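Local coordinates for protein F2 like fibronectin-binding protein (PDB 5A0N) that is a pneumococcal surface adhesin whose N-terminal thioester domain probably attaches covalently to host molecules through an internal thioester bond, at residues F109-Y114 with D182-T187; F139-Q144 with P170-A175. All coordinates share one frame; numbering follows the deposited sequence. Where two conformers were deposited one is given.

Contact 1: residues F109-Y114 with D182-T187; sequences FSRLSY and DLYNFT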
ATOM      1  N   PHE A 109      -6.270   8.054  -0.233  1.00  8.04           N
ATOM      2  CA  PHE A 109      -4.992   7.372  -0.074  1.00  8.44           C
ATOM      3  C   PHE A 109      -4.281   7.847   1.181  1.00  7.82           C
ATOM      4  O   PHE A 109      -3.761   7.057   1.969  1.00  8.28           O
ATOM      5  CB  PHE A 109      -4.060   7.571  -1.286  1.00  8.79           C
ATOM      6  CG  PHE A 109      -2.652   7.213  -0.945  1.00  8.66           C
ATOM      7  CD1 PHE A 109      -2.300   5.872  -0.821  1.00  9.38           C
ATOM      8  CD2 PHE A 109      -1.730   8.168  -0.622  1.00 10.55           C
ATOM      9  CE1 PHE A 109      -1.057   5.511  -0.337  1.00 12.03           C
ATOM     10  CE2 PHE A 109      -0.481   7.807  -0.182  1.00 12.01           C
ATOM     11  CZ  PHE A 109      -0.142   6.473  -0.046  1.00 12.17           C
ATOM     12  N   SER A 110      -4.221   9.155   1.387  1.00  7.81           N
ATOM     13  CA  SER A 110      -3.471   9.665   2.518  1.00  8.19           C
ATOM     14  C   SER A 110      -4.134   9.270   3.831  1.00  8.19           C
ATOM     15  O   SER A 110      -3.440   8.972   4.815  1.00  8.47           O
ATOM     16  CB  SER A 110      -3.256  11.179   2.413  1.00  9.58           C
ATOM     17  OG  SER A 110      -4.476  11.901   2.469  1.00 10.61           O
ATOM     18  N   ARG A 111      -5.466   9.243   3.874  1.00  8.32           N
ATOM     19  CA  ARG A 111      -6.180   8.770   5.062  1.00  8.40           C
ATOM     20  C   ARG A 111      -5.975   7.268   5.325  1.00  8.05           C
ATOM     21  O   ARG A 111      -5.689   6.863   6.446  1.00  8.61           O
ATOM     22  CB  ARG A 111      -7.670   9.063   4.930  1.00  8.44           C
ATOM     23  CG  ARG A 111      -7.994  10.527   5.150  1.00  8.81           C
ATOM     24  CD  ARG A 111      -9.477  10.849   4.911  1.00  9.23           C
ATOM     25  NE  ARG A 111      -9.768  12.221   5.323  1.00 10.28           N
ATOM     26  CZ  ARG A 111      -9.840  12.590   6.588  1.00 10.36           C
ATOM     27  NH1 ARG A 111      -9.920  11.709   7.579  1.00 10.10           N
ATOM     28  NH2 ARG A 111      -9.903  13.867   6.876  1.00 13.51           N
ATOM     29  N   LEU A 112      -6.135   6.458   4.296  1.00  7.55           N
ATOM     30  CA  LEU A 112      -6.091   5.021   4.480  1.00  7.38           C
ATOM     31  C   LEU A 112      -4.668   4.569   4.868  1.00  7.24           C
ATOM     32  O   LEU A 112      -4.504   3.738   5.763  1.00  7.79           O
ATOM     33  CB  LEU A 112      -6.581   4.320   3.214  1.00  7.22           C
ATOM     34  CG  LEU A 112      -8.103   4.391   3.009  1.00  7.81           C
ATOM     35  CD1 LEU A 112      -8.471   4.076   1.582  1.00  8.45           C
ATOM     36  CD2 LEU A 112      -8.814   3.487   3.991  1.00  8.39           C
ATOM     37  N   SER A 113      -3.656   5.094   4.190  1.00  7.25           N
ATOM     38  CA  SER A 113      -2.285   4.776   4.558  1.00  7.60           C
ATOM     39  C   SER A 113      -1.962   5.243   5.970  1.00  7.98           C
ATOM     40  O   SER A 113      -1.284   4.518   6.725  1.00  8.36           O
ATOM     41  CB  SER A 113      -1.306   5.279   3.509  1.00  7.78           C
ATOM     42  OG  SER A 113      -1.337   6.688   3.394  1.00  8.02           O
ATOM     43  N   TYR A 114      -2.465   6.413   6.366  1.00  7.77           N
ATOM     44  CA  TYR A 114      -2.276   6.861   7.743  1.00  8.40           C
ATOM     45  C   TYR A 114      -2.993   5.958   8.741  1.00  7.95           C
ATOM     46  O   TYR A 114      -2.503   5.752   9.855  1.00  9.10           O
ATOM     47  CB  TYR A 114      -2.756   8.307   7.872  1.00  9.44           C
ATOM     48  CG  TYR A 114      -2.686   8.910   9.253  1.00  9.83           C
ATOM     49  CD1 TYR A 114      -1.482   9.241   9.838  1.00 10.35           C
ATOM     50  CD2 TYR A 114      -3.840   9.161   9.968  1.00 11.05           C
ATOM     51  CE1 TYR A 114      -1.441   9.833  11.102  1.00 11.60           C
ATOM     52  CE2 TYR A 114      -3.805   9.733  11.202  1.00 12.91           C
ATOM     53  CZ  TYR A 114      -2.619  10.099  11.764  1.00 13.12           C
ATOM     54  OH  TYR A 114      -2.657  10.680  13.009  1.00 18.12           O
ATOM     55  N   ASP A 182     -15.046   4.971   9.707  1.00  7.99           N
ATOM     56  CA  ASP A 182     -14.121   5.899  10.352  1.00  8.22           C
ATOM     57  C   ASP A 182     -13.297   6.764   9.417  1.00  8.53           C
ATOM     58  O   ASP A 182     -12.627   7.690   9.866  1.00  8.96           O
ATOM     59  CB  ASP A 182     -13.133   5.150  11.242  1.00  9.13           C
ATOM     60  CG  ASP A 182     -13.774   4.443  12.423  1.00 10.78           C
ATOM     61  OD1 ASP A 182     -15.007   4.591  12.628  1.00 11.37           O
ATOM     62  OD2 ASP A 182     -13.027   3.716  13.135  1.00 13.24           O
ATOM     63  N   LEU A 183     -13.364   6.480   8.124  1.00  8.60           N
ATOM     64  CA  LEU A 183     -12.449   7.077   7.138  1.00  8.87           C
ATOM     65  C   LEU A 183     -12.288   8.603   7.230  1.00  8.91           C
ATOM     66  O   LEU A 183     -11.182   9.110   7.121  1.00  8.44           O
ATOM     67  CB  LEU A 183     -12.945   6.749   5.716  1.00 10.26           C
ATOM     68  CG  LEU A 183     -12.136   7.263   4.527  1.00 11.04           C
ATOM     69  CD1 LEU A 183     -10.687   6.820   4.603  1.00 12.51           C
ATOM     70  CD2 LEU A 183     -12.726   6.816   3.221  1.00 12.96           C
ATOM     71  N   TYR A 184     -13.405   9.296   7.421  0.50  8.36           N
ATOM     72  CA  TYR A 184     -13.418  10.749   7.391  0.50  9.38           C
ATOM     73  C   TYR A 184     -13.466  11.344   8.798  0.50  9.56           C
ATOM     74  O   TYR A 184     -13.477  12.561   8.958  0.50 12.96           O
ATOM     75  CB  TYR A 184     -14.609  11.201   6.546  0.50 10.47           C
ATOM     76  CG  TYR A 184     -14.578  10.668   5.127  0.50 10.76           C
ATOM     77  CD1 TYR A 184     -13.558  11.036   4.258  0.50 11.83           C
ATOM     78  CD2 TYR A 184     -15.552   9.786   4.652  0.50 12.46           C
ATOM     79  CE1 TYR A 184     -13.504  10.570   2.957  0.50 12.52           C
ATOM     80  CE2 TYR A 184     -15.494   9.300   3.342  0.50 12.28           C
ATOM     81  CZ  TYR A 184     -14.467   9.703   2.497  0.50 13.68           C
ATOM     82  OH  TYR A 184     -14.390   9.263   1.186  0.50 16.65           O
ATOM     83  N   ASN A 185     -13.422  10.506   9.839  0.50  9.42           N
ATOM     84  CA  ASN A 185     -13.669  10.964  11.214  0.50 11.45           C
ATOM     85  C   ASN A 185     -12.356  11.179  12.018  0.50 11.49           C
ATOM     86  O   ASN A 185     -12.223  10.719  13.152  0.50 18.03           O
ATOM     87  CB  ASN A 185     -14.648  10.004  11.933  0.50 11.54           C
ATOM     88  CG  ASN A 185     -16.081  10.120  11.411  0.50 12.71           C
ATOM     89  OD1 ASN A 185     -16.472  11.172  10.923  0.50 16.67           O
ATOM     90  ND2 ASN A 185     -16.871   9.058  11.551  0.50 14.77           N
ATOM     91  N   PHE A 186     -11.396  11.878  11.403  1.00 10.73           N
ATOM     92  CA  PHE A 186     -10.150  12.288  12.038  1.00 11.80           C
ATOM     93  C   PHE A 186      -9.467  13.292  11.110  1.00 12.32           C
ATOM     94  O   PHE A 186      -9.744  13.347   9.910  1.00 12.69           O
ATOM     95  CB  PHE A 186      -9.229  11.101  12.368  1.00 11.52           C
ATOM     96  CG  PHE A 186      -8.842  10.286  11.171  1.00 10.24           C
ATOM     97  CD1 PHE A 186      -7.709  10.607  10.423  1.00 11.28           C
ATOM     98  CD2 PHE A 186      -9.615   9.190  10.782  1.00 10.84           C
ATOM     99  CE1 PHE A 186      -7.379   9.842   9.303  1.00 11.63           C
ATOM    100  CE2 PHE A 186      -9.270   8.443   9.682  1.00 11.09           C
ATOM    101  CZ  PHE A 186      -8.176   8.776   8.938  1.00 10.77           C
ATOM    102  N   THR A 187      -8.521  14.041  11.665  1.00 13.77           N
ATOM    103  CA  THR A 187      -7.710  14.946  10.881  1.00 15.33           C
ATOM    104  C   THR A 187      -6.363  14.282  10.622  1.00 12.68           C
ATOM    105  O   THR A 187      -5.760  13.706  11.525  1.00 15.53           O
ATOM    106  CB  THR A 187      -7.524  16.261  11.628  1.00 18.00           C
ATOM    107  OG1 THR A 187      -8.802  16.886  11.747  1.00 25.63           O
ATOM    108  CG2 THR A 187      -6.563  17.207  10.913  1.00 19.02           C
TER
HETATM  109  O   HOH W   1      -5.362  11.638  13.386  1.00 23.72           O
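Two first torsions set the start of the side chains of R111 and F186, which meet here: R111 CG lies anti to its own carbonyl carbon, beside the backbone N (chi1 -75°), with the chain running out extended as far as NE, while F186 CG sits between its backbone N and carbonyl carbon (chi1 59°). The arginine leaves helix 105-118 and reaches the type I beta turn D182-N185, which begins on the last residue of helix 170-182 in this thioester domain. There its guanidinium is tied to two backbone oxygens. NH1 donates to L183 O at 2.9 Å, on a lone pair in the carbonyl plane, although that oxygen is tilted from the guanidinium plane. F186 O lies in the guanidinium plane and takes an end-on grip from both terminal nitrogens, NH1 at 2.9 Å and NH2 at 3.1 Å. The same NH1 stands over the centre of the F186 ring; this is a cation-pi contact, with R111 CZ over the ring face, 18° off its normal. Behind the guanidinium, NE forms a salt bridge with D107, leaving each nitrogen of the group with a partner. Y184 CA covers one guanidinium face. Closer to the helix, L183 CD1 packs against R111 CB and reaches L112 CD2 at 3.9 Å. F186 CE1 comes to the edge of the Y114 ring, 3.7 Å from CD2, the two side chains sliding past each other in opposite directions. Beyond that ring, one water joins Y114 OH to the loop, donating to T187 O at 2.8 Å.

Contact 2: residues F139-Q144 with P170-A175; sequences FHQVIQ and PQQKKA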
ATOM      1  N   PHE A 139      -4.365  -6.487   8.375  1.00  7.68           N
ATOM      2  CA  PHE A 139      -4.882  -5.110   8.274  1.00  7.68           C
ATOM      3  C   PHE A 139      -4.313  -4.415   7.038  1.00  7.15           C
ATOM      4  O   PHE A 139      -4.998  -3.628   6.401  1.00  7.89           O
ATOM      5  CB  PHE A 139      -4.581  -4.310   9.540  1.00  8.56           C
ATOM      6  CG  PHE A 139      -5.288  -2.972   9.634  1.00  9.04           C
ATOM      7  CD1 PHE A 139      -6.655  -2.848   9.394  1.00 10.12           C
ATOM      8  CD2 PHE A 139      -4.593  -1.833  10.031  1.00 11.39           C
ATOM      9  CE1 PHE A 139      -7.294  -1.629   9.545  1.00 11.97           C
ATOM     10  CE2 PHE A 139      -5.251  -0.622  10.178  1.00 13.22           C
ATOM     11  CZ  PHE A 139      -6.587  -0.535   9.939  1.00 12.18           C
ATOM     12  N   HIS A 140      -3.034  -4.682   6.711  1.00  7.56           N
ATOM     13  CA  HIS A 140      -2.482  -4.137   5.464  1.00  6.70           C
ATOM     14  C   HIS A 140      -3.390  -4.530   4.298  1.00  6.95           C
ATOM     15  O   HIS A 140      -3.728  -3.702   3.450  1.00  7.31           O
ATOM     16  CB  HIS A 140      -1.055  -4.651   5.228  1.00  7.01           C
ATOM     17  CG  HIS A 140      -0.423  -4.056   4.017  1.00  6.61           C
ATOM     18  ND1 HIS A 140      -0.682  -4.496   2.743  1.00  7.38           N
ATOM     19  CD2 HIS A 140       0.458  -3.029   3.898  1.00  7.79           C
ATOM     20  CE1 HIS A 140       0.008  -3.764   1.890  1.00  8.02           C
ATOM     21  NE2 HIS A 140       0.701  -2.864   2.558  1.00  8.26           N
ATOM     22  N   GLN A 141      -3.785  -5.802   4.253  1.00  6.87           N
ATOM     23  CA  GLN A 141      -4.530  -6.296   3.111  1.00  6.74           C
ATOM     24  C   GLN A 141      -5.892  -5.591   2.989  1.00  6.73           C
ATOM     25  O   GLN A 141      -6.289  -5.241   1.882  1.00  7.35           O
ATOM     26  CB  GLN A 141      -4.702  -7.805   3.212  1.00  8.04           C
ATOM     27  CG  GLN A 141      -5.369  -8.414   2.002  1.00  9.05           C
ATOM     28  CD  GLN A 141      -5.465  -9.910   2.061  1.00 11.04           C
ATOM     29  OE1 GLN A 141      -5.724 -10.475   3.119  1.00 14.42           O
ATOM     30  NE2 GLN A 141      -5.163 -10.569   0.934  1.00 11.17           N
ATOM     31  N   VAL A 142      -6.635  -5.404   4.089  0.50  6.76           N
ATOM     32  CA  VAL A 142      -7.933  -4.702   3.946  0.50  7.07           C
ATOM     33  C   VAL A 142      -7.763  -3.235   3.609  0.50  6.98           C
ATOM     34  O   VAL A 142      -8.531  -2.694   2.810  0.50  7.39           O
ATOM     35  CB  VAL A 142      -8.903  -4.882   5.131  0.50  7.57           C
ATOM     36  CG1 VAL A 142      -9.418  -6.304   5.142  0.50  9.72           C
ATOM     37  CG2 VAL A 142      -8.280  -4.476   6.467  0.50  7.05           C
ATOM     38  N   ILE A 143      -6.762  -2.583   4.178  1.00  6.75           N
ATOM     39  CA  ILE A 143      -6.458  -1.210   3.780  1.00  6.80           C
ATOM     40  C   ILE A 143      -6.145  -1.158   2.276  1.00  6.82           C
ATOM     41  O   ILE A 143      -6.622  -0.260   1.561  1.00  7.18           O
ATOM     42  CB  ILE A 143      -5.309  -0.621   4.622  1.00  7.11           C
ATOM     43  CG1 ILE A 143      -5.758  -0.409   6.068  1.00  8.12           C
ATOM     44  CG2 ILE A 143      -4.777   0.647   3.986  1.00  7.68           C
ATOM     45  CD1 ILE A 143      -6.665   0.797   6.301  1.00  8.97           C
ATOM     46  N   GLN A 144      -5.371  -2.117   1.778  1.00  6.31           N
ATOM     47  CA  GLN A 144      -5.024  -2.142   0.371  1.00  5.90           C
ATOM     48  C   GLN A 144      -6.264  -2.260  -0.512  1.00  6.09           C
ATOM     49  O   GLN A 144      -6.350  -1.595  -1.541  1.00  6.69           O
ATOM     50  CB  GLN A 144      -4.048  -3.273   0.097  1.00  6.80           C
ATOM     51  CG  GLN A 144      -3.683  -3.449  -1.377  1.00  6.45           C
ATOM     52  CD  GLN A 144      -2.865  -2.320  -1.915  1.00  6.16           C
ATOM     53  OE1 GLN A 144      -1.625  -2.356  -1.867  1.00  6.83           O
ATOM     54  NE2 GLN A 144      -3.533  -1.324  -2.493  1.00  7.10           N
ATOM     55  N   PRO A 170     -12.762 -13.364   9.531  1.00 12.31           N
ATOM     56  CA  PRO A 170     -13.801 -12.611  10.229  1.00 11.95           C
ATOM     57  C   PRO A 170     -13.284 -11.267  10.773  1.00 11.51           C
ATOM     58  O   PRO A 170     -14.004 -10.266  10.756  1.00 11.96           O
ATOM     59  CB  PRO A 170     -14.188 -13.557  11.386  1.00 15.06           C
ATOM     60  CG  PRO A 170     -13.853 -14.921  10.885  1.00 16.90           C
ATOM     61  CD  PRO A 170     -12.626 -14.749  10.045  1.00 14.64           C
ATOM     62  N   GLN A 171     -12.055 -11.247  11.276  1.00 10.89           N
ATOM     63  CA  GLN A 171     -11.463 -10.011  11.816  1.00 10.26           C
ATOM     64  C   GLN A 171     -11.259  -8.994  10.700  1.00  9.12           C
ATOM     65  O   GLN A 171     -11.497  -7.788  10.897  1.00  9.51           O
ATOM     66  CB  GLN A 171     -10.116 -10.299  12.477  1.00 11.23           C
ATOM     67  CG  GLN A 171     -10.216 -11.204  13.673  1.00 14.44           C
ATOM     68  CD  GLN A 171     -10.267 -12.696  13.351  1.00 15.58           C
ATOM     69  OE1 GLN A 171     -10.074 -13.139  12.227  1.00 17.32           O
ATOM     70  NE2 GLN A 171     -10.510 -13.477  14.388  1.00 26.19           N
ATOM     71  N   GLN A 172     -10.830  -9.447   9.521  1.00  8.56           N
ATOM     72  CA  GLN A 172     -10.729  -8.524   8.368  1.00  8.44           C
ATOM     73  C   GLN A 172     -12.064  -7.914   7.983  1.00  7.94           C
ATOM     74  O   GLN A 172     -12.120  -6.728   7.645  1.00  8.96           O
ATOM     75  CB  GLN A 172     -10.119  -9.234   7.168  1.00  9.78           C
ATOM     76  CG  GLN A 172      -8.616  -9.447   7.299  1.00 10.06           C
ATOM     77  CD  GLN A 172      -8.035 -10.139   6.100  1.00 10.39           C
ATOM     78  OE1 GLN A 172      -8.502 -11.216   5.733  1.00 10.51           O
ATOM     79  NE2 GLN A 172      -7.025  -9.552   5.503  1.00 10.24           N
ATOM     80  N   LYS A 173     -13.103  -8.737   7.968  1.00  8.91           N
ATOM     81  CA  LYS A 173     -14.429  -8.243   7.623  1.00  9.19           C
ATOM     82  C   LYS A 173     -14.870  -7.149   8.610  1.00  9.78           C
ATOM     83  O   LYS A 173     -15.403  -6.108   8.219  1.00  9.99           O
ATOM     84  CB  LYS A 173     -15.434  -9.377   7.551  1.00 10.33           C
ATOM     85  CG  LYS A 173     -15.140 -10.339   6.408  1.00 10.82           C
ATOM     86  CD  LYS A 173     -16.066 -11.535   6.438  1.00 13.68           C
ATOM     87  CE  LYS A 173     -15.729 -12.548   5.361  1.00 15.67           C
ATOM     88  NZ  LYS A 173     -16.542 -13.764   5.508  1.00 19.72           N
ATOM     89  N   LYS A 174     -14.630  -7.371   9.907  1.00  8.99           N
ATOM     90  CA  LYS A 174     -14.950  -6.370  10.924  1.00  9.42           C
ATOM     91  C   LYS A 174     -14.124  -5.111  10.691  1.00  9.13           C
ATOM     92  O   LYS A 174     -14.647  -3.992  10.742  1.00 10.11           O
ATOM     93  CB  LYS A 174     -14.719  -6.913  12.327  1.00 11.22           C
ATOM     94  CG  LYS A 174     -15.580  -8.114  12.672  1.00 14.30           C
ATOM     95  CD  LYS A 174     -15.300  -8.629  14.078  1.00 22.21           C
ATOM     96  CE  LYS A 174     -16.262  -9.765  14.404  1.00 31.04           C
ATOM     97  NZ  LYS A 174     -15.855 -10.536  15.604  1.00 42.20           N
ATOM     98  N   ALA A 175     -12.825  -5.269  10.443  1.00  8.27           N
ATOM     99  CA  ALA A 175     -11.966  -4.123  10.221  1.00  8.60           C
ATOM    100  C   ALA A 175     -12.429  -3.308   9.022  1.00  8.34           C
ATOM    101  O   ALA A 175     -12.353  -2.070   9.062  1.00  9.26           O
ATOM    102  CB  ALA A 175     -10.528  -4.563  10.010  1.00  9.38           C
TER
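Two helices of the adhesin's helical insertion pack here at the start of helix 170-182. V142 and A175 meet across the interface, and Q141 and Q172 beside it. The short segments run in broadly the same direction, crossing at -44° with their axes 9.7 Å apart. V142 faces the other helix and divides its two methyls between two residues: CG1 lies 3.6 Å from Q172 CB, and CG2 lies 4.2 Å from A175 CB. V142 was modelled in two conformers, and these distances belong to one of them. The small methyl of A175 also receives F139, whose ring comes in obliquely with CD1 4.3 Å from A175 CB; I143 CG1 of the same helix covers one face of that ring over its centre. W128 packs on A175, while I179, one turn further along, touches both F139 and V142.

The polar part of the seam is a pair of glutamines. Q141 CG is anti to its backbone N (chi1 -175°), and the extended chain beyond it carries OE1 out to Q172 NE2. Q172 NE2 donates to Q141 OE1 at 2.9 Å in a nearly straight bond (170°), the oxygen lying in the plane of the Q172 amide. NE2 also donates to Y138 O, so the one nitrogen bonds twice to helix 132-152. At the other corner of this amide, Q172 OE1 accepts from S169 N, just ahead of helix 170-182. With both ends of the amide engaged, its rotation is fixed. On its way across, Q172 NE2 passes 3.7 Å from Q141 CB, and the two amide planes stay well short of parallel.

Contact 2 is nested within the chain loop that contact 1 closes, and helix 170-182 leads from one to the other: its first turns pack in contact 2, and the turn at its end is held in contact 1. Contact 2 is buried, part apolar (V142, A175, F139) and part a bond between two neutral amides. Contact 1 lies only partly buried, and there a charged arginine grips backbone oxygens of an irregular loop. The two touch directly, L112 O lying 3.6 Å from I143 CG2, so helix 132-152 bridges them. Another side of that helix reaches strand 55-56, where Q144 OE1 bonds C56 N; C56 is probably the thioester cysteine.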